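Local coordinates for hypothetical protein, IPT/TIG domain protein (Bacteroides ovatus, PDB 4HW6), which is of unknown function but, built from an IPT/TIG domain and a six-bladed beta-propeller, probably assists nutrient binding, perhaps of carbohydrate, at residues 290-296 with 334-340; 151-155 with 166-170. All coordinates share one frame; numbering follows the deposited sequence.

Interaction 1 (290-296 with 334-340)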
loop_
_atom_site.group_PDB
_atom_site.type_symbol
_atom_site.label_atom_id
_atom_site.label_comp_id
_atom_site.label_asym_id
_atom_site.label_seq_id
_atom_site.Cartn_x
_atom_site.Cartn_y
_atom_site.Cartn_z
ATOM N N ILE A 290 13.835 -10.682 -4.188
ATOM C CA ILE A 290 12.740 -11.337 -4.864
ATOM C C ILE A 290 13.214 -11.852 -6.214
ATOM O O ILE A 290 13.688 -11.059 -7.033
ATOM C CB ILE A 290 11.536 -10.416 -5.038
ATOM C CG1 ILE A 290 11.107 -9.809 -3.682
ATOM C CG2 ILE A 290 10.382 -11.205 -5.655
ATOM C CD1 ILE A 290 9.990 -8.786 -3.805
ATOM N N TYR A 291 13.152 -13.172 -6.413
ATOM C CA TYR A 291 13.531 -13.789 -7.677
ATOM C C TYR A 291 12.270 -13.764 -8.527
ATOM O O TYR A 291 11.452 -14.683 -8.505
ATOM C CB TYR A 291 14.023 -15.230 -7.489
ATOM C CG TYR A 291 15.419 -15.437 -6.966
ATOM C CD1 TYR A 291 15.992 -14.606 -6.002
ATOM C CD2 TYR A 291 16.183 -16.508 -7.434
ATOM C CE1 TYR A 291 17.290 -14.817 -5.542
ATOM C CE2 TYR A 291 17.470 -16.742 -6.965
ATOM C CZ TYR A 291 18.017 -15.907 -6.003
ATOM O OH TYR A 291 19.314 -16.147 -5.555
ATOM N N ASN A 292 12.069 -12.664 -9.252
ATOM C CA ASN A 292 10.820 -12.462 -9.969
ATOM C C ASN A 292 10.499 -13.552 -10.977
ATOM O O ASN A 292 9.351 -13.913 -11.147
ATOM C CB ASN A 292 10.799 -11.102 -10.708
ATOM C CG ASN A 292 11.234 -9.934 -9.848
ATOM O OD1 ASN A 292 12.141 -9.202 -10.225
ATOM N ND2 ASN A 292 10.582 -9.734 -8.696
ATOM N N GLY A 293 11.525 -14.054 -11.661
ATOM C CA GLY A 293 11.369 -15.088 -12.647
ATOM C C GLY A 293 11.522 -16.509 -12.147
ATOM O O GLY A 293 11.218 -17.431 -12.901
ATOM N N LYS A 294 11.994 -16.697 -10.913
ATOM C CA LYS A 294 12.225 -18.045 -10.369
ATOM C C LYS A 294 11.354 -18.401 -9.169
ATOM O O LYS A 294 11.469 -19.503 -8.613
ATOM C CB LYS A 294 13.697 -18.243 -9.985
ATOM C CG LYS A 294 14.683 -17.878 -11.062
ATOM C CD LYS A 294 14.515 -18.671 -12.326
ATOM C CE LYS A 294 15.669 -18.343 -13.262
ATOM N NZ LYS A 294 15.578 -19.124 -14.516
ATOM N N HIS A 295 10.453 -17.503 -8.791
ATOM C CA HIS A 295 9.322 -17.858 -7.925
ATOM C C HIS A 295 9.757 -18.126 -6.490
ATOM O O HIS A 295 9.216 -18.987 -5.820
ATOM C CB HIS A 295 8.566 -19.039 -8.521
ATOM C CG HIS A 295 8.355 -18.902 -9.984
ATOM N ND1 HIS A 295 7.620 -17.873 -10.516
ATOM C CD2 HIS A 295 8.814 -19.628 -11.027
ATOM C CE1 HIS A 295 7.644 -17.959 -11.839
ATOM N NE2 HIS A 295 8.348 -19.031 -12.175
ATOM N N CYS A 296 10.680 -17.323 -5.999
ATOM C CA CYS A 296 11.162 -17.493 -4.630
ATOM C C CYS A 296 11.718 -16.184 -4.122
ATOM O O CYS A 296 11.928 -15.234 -4.896
ATOM C CB CYS A 296 12.149 -18.644 -4.537
ATOM S SG CYS A 296 13.553 -18.474 -5.624
ATOM N N LEU A 334 5.296 -19.710 -4.914
ATOM C CA LEU A 334 5.008 -18.392 -5.444
ATOM C C LEU A 334 4.914 -18.490 -6.951
ATOM O O LEU A 334 5.347 -19.493 -7.539
ATOM C CB LEU A 334 6.108 -17.402 -5.074
ATOM C CG LEU A 334 6.519 -17.315 -3.604
ATOM C CD1 LEU A 334 7.497 -16.171 -3.397
ATOM C CD2 LEU A 334 5.367 -17.210 -2.632
ATOM N N TRP A 335 4.345 -17.460 -7.562
ATOM C CA TRP A 335 4.207 -17.429 -9.007
ATOM C C TRP A 335 4.363 -16.001 -9.523
ATOM O O TRP A 335 3.426 -15.197 -9.538
ATOM C CB TRP A 335 2.885 -18.067 -9.463
ATOM C CG TRP A 335 2.922 -18.510 -10.928
ATOM C CD1 TRP A 335 3.896 -18.267 -11.832
ATOM C CD2 TRP A 335 1.901 -19.218 -11.630
ATOM N NE1 TRP A 335 3.584 -18.827 -13.045
ATOM C CE2 TRP A 335 2.350 -19.393 -12.955
ATOM C CE3 TRP A 335 0.636 -19.689 -11.275
ATOM C CZ2 TRP A 335 1.584 -20.038 -13.929
ATOM C CZ3 TRP A 335 -0.118 -20.345 -12.238
ATOM C CH2 TRP A 335 0.361 -20.506 -13.548
ATOM N N GLY A 336 5.583 -15.697 -9.944
ATOM C CA GLY A 336 5.932 -14.362 -10.406
ATOM C C GLY A 336 5.864 -13.275 -9.373
ATOM O O GLY A 336 5.256 -12.228 -9.611
ATOM N N PRO A 337 6.536 -13.480 -8.225
ATOM C CA PRO A 337 6.545 -12.429 -7.218
ATOM C C PRO A 337 7.265 -11.216 -7.794
ATOM O O PRO A 337 8.351 -11.348 -8.356
ATOM C CB PRO A 337 7.345 -13.042 -6.080
ATOM C CG PRO A 337 8.248 -14.049 -6.729
ATOM C CD PRO A 337 7.384 -14.607 -7.847
ATOM N N ASN A 338 6.647 -10.053 -7.694
ATOM C CA ASN A 338 7.165 -8.846 -8.289
ATOM C C ASN A 338 7.576 -7.844 -7.213
ATOM O O ASN A 338 8.579 -8.112 -6.542
ATOM C CB ASN A 338 6.245 -8.313 -9.392
ATOM C CG ASN A 338 6.693 -8.801 -10.771
ATOM O OD1 ASN A 338 7.375 -8.072 -11.490
ATOM N ND2 ASN A 338 6.386 -10.069 -11.108
ATOM N N GLN A 339 6.871 -6.733 -7.015
ATOM C CA GLN A 339 7.289 -5.795 -5.994
ATOM C C GLN A 339 6.788 -6.226 -4.619
ATOM O O GLN A 339 5.726 -6.846 -4.496
ATOM C CB GLN A 339 6.788 -4.384 -6.303
ATOM C CG GLN A 339 7.359 -3.347 -5.376
ATOM C CD GLN A 339 7.107 -1.913 -5.827
ATOM O OE1 GLN A 339 6.182 -1.642 -6.593
ATOM N NE2 GLN A 339 7.939 -0.979 -5.330
ATOM N N GLY A 340 7.606 -5.977 -3.610
ATOM C CA GLY A 340 7.175 -6.064 -2.236
ATOM C C GLY A 340 7.587 -4.900 -1.377
ATOM O O GLY A 340 8.546 -4.207 -1.677
HETATM O O HOH W 1 7.722 -12.035 -12.977
HETATM O O HOH W 2 7.678 -21.247 -5.634
#
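Neighbouring blades of the beta-propeller meet where the hairpin turn joining strands 286-291 and 296-301 leans, through Asn292 and His295, on the loop 334-336 and the start of strand 337-344, the edge strand of the next sheet. Gly336 N donates to His295 ND1 at 3.0 Å, meeting the imidazole edge in the ring plane with a nearly straight bond (164°). Having CG beside its own backbone N (chi1 -44°) turns the ring toward that amide. Trp335 brings its five-membered ring edge-on to the histidine face in an offset edge-to-face pair, the centroids 5.3 Å apart, while Gly293 C lies over the rim of one imidazole face. Asn292 ND2 gives a bond of 2.8 Å to Pro337 O, which lies in the plane of the asparagine amide although the donor is tilted 20° from the carbonyl plane. Gly336 CA returns a CA-H...O contact to Asn292 O, and water 1 links that same oxygen to Asn338 ND2. Asn338 ND2 also donates to Gly336 O, and Arg143 NH1 is hydrogen-bonded to Asn338 OD1, which fixes this amide. Pro337 packs against the turn: its CB lies 3.6 Å from Ile290 CG2, and its CG faces Tyr291 O. Farther along, Ile290 CD1 packs over the backbone at Gly340, where a side chain would press on that methyl. Were His295 an alanine, Gly336 N would probably lose its acceptor, and the Trp335 edge the ring face it meets. Because ND1 accepts, it must carry a lone pair; a neutral ring protonated on NE2 is therefore likely. The turn thus joins the next blade partly by lending side chains to its main chain, the Gly336 N-H and Pro337 O each being satisfied by one.

Interaction 2 (151-155 with 166-170)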
loop_
_atom_site.group_PDB
_atom_site.type_symbol
_atom_site.label_atom_id
_atom_site.label_comp_id
_atom_site.label_asym_id
_atom_site.label_seq_id
_atom_site.Cartn_x
_atom_site.Cartn_y
_atom_site.Cartn_z
ATOM N N ASN A 151 5.533 13.424 2.390
ATOM C CA ASN A 151 4.453 13.060 3.337
ATOM C C ASN A 151 3.251 12.381 2.643
ATOM O O ASN A 151 2.080 12.731 2.862
ATOM C CB ASN A 151 3.989 14.284 4.120
ATOM C CG ASN A 151 3.056 13.928 5.267
ATOM O OD1 ASN A 151 3.245 12.920 5.945
ATOM N ND2 ASN A 151 2.040 14.745 5.473
ATOM N N TYR A 152 3.575 11.416 1.798
ATOM C CA TYR A 152 2.595 10.601 1.077
ATOM C C TYR A 152 1.765 11.384 0.080
ATOM O O TYR A 152 0.658 10.963 -0.256
ATOM C CB TYR A 152 1.722 9.769 2.049
ATOM C CG TYR A 152 2.591 8.833 2.833
ATOM C CD1 TYR A 152 2.974 7.611 2.309
ATOM C CD2 TYR A 152 3.108 9.216 4.058
ATOM C CE1 TYR A 152 3.831 6.772 2.997
ATOM C CE2 TYR A 152 3.975 8.389 4.754
ATOM C CZ TYR A 152 4.322 7.173 4.216
ATOM O OH TYR A 152 5.150 6.329 4.889
ATOM N N ASP A 153 2.310 12.494 -0.417
ATOM C CA ASP A 153 1.606 13.303 -1.417
ATOM C C ASP A 153 2.098 13.110 -2.859
ATOM O O ASP A 153 1.454 13.584 -3.785
ATOM C CB ASP A 153 1.627 14.776 -1.054
ATOM C CG ASP A 153 0.681 15.118 0.102
ATOM O OD1 ASP A 153 -0.276 14.356 0.385
ATOM O OD2 ASP A 153 0.906 16.157 0.729
ATOM N N ASP A 154 3.219 12.426 -3.037
ATOM C CA ASP A 154 3.739 12.156 -4.369
ATOM C C ASP A 154 4.166 10.713 -4.504
ATOM O O ASP A 154 5.123 10.254 -3.854
ATOM C CB ASP A 154 4.876 13.108 -4.721
ATOM C CG ASP A 154 4.446 14.552 -4.680
ATOM O OD1 ASP A 154 3.782 15.040 -5.629
ATOM O OD2 ASP A 154 4.719 15.192 -3.648
ATOM N N LEU A 155 3.417 9.995 -5.330
ATOM C CA LEU A 155 3.653 8.589 -5.661
ATOM C C LEU A 155 4.063 8.481 -7.115
ATOM O O LEU A 155 3.407 9.026 -8.003
ATOM C CB LEU A 155 2.381 7.788 -5.480
ATOM C CG LEU A 155 2.401 6.326 -5.866
ATOM C CD1 LEU A 155 3.302 5.550 -4.905
ATOM C CD2 LEU A 155 0.970 5.785 -5.815
ATOM N N HIS A 166 3.327 10.073 -12.336
ATOM C CA HIS A 166 3.423 10.799 -11.053
ATOM C C HIS A 166 2.018 11.121 -10.562
ATOM O O HIS A 166 1.314 11.924 -11.177
ATOM C CB HIS A 166 4.213 12.067 -11.255
ATOM C CG HIS A 166 4.168 13.016 -10.099
ATOM N ND1 HIS A 166 4.304 14.376 -10.263
ATOM C CD2 HIS A 166 4.000 12.811 -8.771
ATOM C CE1 HIS A 166 4.226 14.972 -9.083
ATOM N NE2 HIS A 166 4.033 14.047 -8.157
ATOM N N VAL A 167 1.645 10.502 -9.454
ATOM C CA VAL A 167 0.390 10.761 -8.801
ATOM C C VAL A 167 0.633 11.870 -7.773
ATOM O O VAL A 167 1.373 11.677 -6.807
ATOM C CB VAL A 167 -0.177 9.506 -8.117
ATOM C CG1 VAL A 167 -1.475 9.833 -7.419
ATOM C CG2 VAL A 167 -0.384 8.357 -9.119
ATOM N N ASP A 168 0.004 13.016 -8.002
ATOM C CA ASP A 168 0.123 14.225 -7.176
ATOM C C ASP A 168 -1.164 14.383 -6.378
ATOM O O ASP A 168 -2.188 14.822 -6.904
ATOM C CB ASP A 168 0.356 15.413 -8.109
ATOM C CG ASP A 168 0.440 16.758 -7.401
ATOM O OD1 ASP A 168 0.095 16.894 -6.207
ATOM O OD2 ASP A 168 0.818 17.714 -8.095
ATOM N N PHE A 169 -1.122 14.047 -5.095
ATOM C CA PHE A 169 -2.341 14.052 -4.276
ATOM C C PHE A 169 -2.847 15.458 -3.958
ATOM O O PHE A 169 -4.054 15.671 -3.817
ATOM C CB PHE A 169 -2.123 13.251 -2.984
ATOM C CG PHE A 169 -2.099 11.760 -3.179
ATOM C CD1 PHE A 169 -0.940 11.112 -3.584
ATOM C CD2 PHE A 169 -3.230 10.991 -2.954
ATOM C CE1 PHE A 169 -0.894 9.740 -3.761
ATOM C CE2 PHE A 169 -3.184 9.611 -3.109
ATOM C CZ PHE A 169 -2.023 8.976 -3.525
ATOM N N VAL A 170 -1.929 16.424 -3.831
ATOM C CA VAL A 170 -2.309 17.791 -3.468
ATOM C C VAL A 170 -3.142 18.385 -4.609
ATOM O O VAL A 170 -4.184 18.987 -4.377
ATOM C CB VAL A 170 -1.071 18.672 -3.180
ATOM C CG1 VAL A 170 -1.422 20.164 -3.119
ATOM C CG2 VAL A 170 -0.405 18.221 -1.883
HETATM O O HOH W 3 1.380 16.359 -4.210
#
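His166, midway along the hairpin strand 164-168, reaches across to Asp154: its NE2 donates to OD1 at 2.7 Å, the oxygen lying in the ring plane and being met on its anti side. Imidazole and carboxylate planes are turned 39° apart, and Tyr156 stacks on the ring. Val167 forms the antiparallel hydrogen-bonded pair with Leu155: Val167 N gives to Leu155 O at 2.7 Å, Leu155 N gives back to Val167 O, and the two CB atoms touch on the apolar face. Asp168 faces Asp154 in the non-hydrogen-bonded pair, with their OD1 atoms 4.2 Å apart; Asn171 holds the other oxygen of Asp168. Beyond the last bridge, Phe169 N donates to Asp153 O (2.9 Å). With CG anti to the carbonyl carbon (chi1 -74°), the Phe169 ring sets its CD1 edge by that oxygen and its CE1 by Leu155 CB, and Arg413 makes a cation-pi contact with it. Val170 rests CG2 against Asp153 OD2, whose companion OD1 is salt-bridged to Lys412 and Arg413. Asp154 OD1 would probably raise the proton affinity of the imidazole, Asp168 acting more weakly from farther off; if protonated, His166 might offset the closeness of the two carboxylates.

Overall arrangement
From the N terminus the chain first builds the IPT/TIG domain and then enters the propeller, where strand 109-115 pairs with the C-terminal strand 425-431. Interaction 2 comes next, closing a short loop of ten residues inside one blade. Well downstream, interaction 1 closes a loop of 37 residues, running from one blade's hairpin turn to the edge strand of the following blade. The two loops lie in series, neither nested nor crossing. The centres of interactions 1 and 2 are about 27 Å apart, and the nearest atoms of interactions 1 and 2 about 8 Å, without touching; yet both border strands 143-146 and 404-410. Interaction 2 lies within a single blade, whereas interaction 1 joins two consecutive blades.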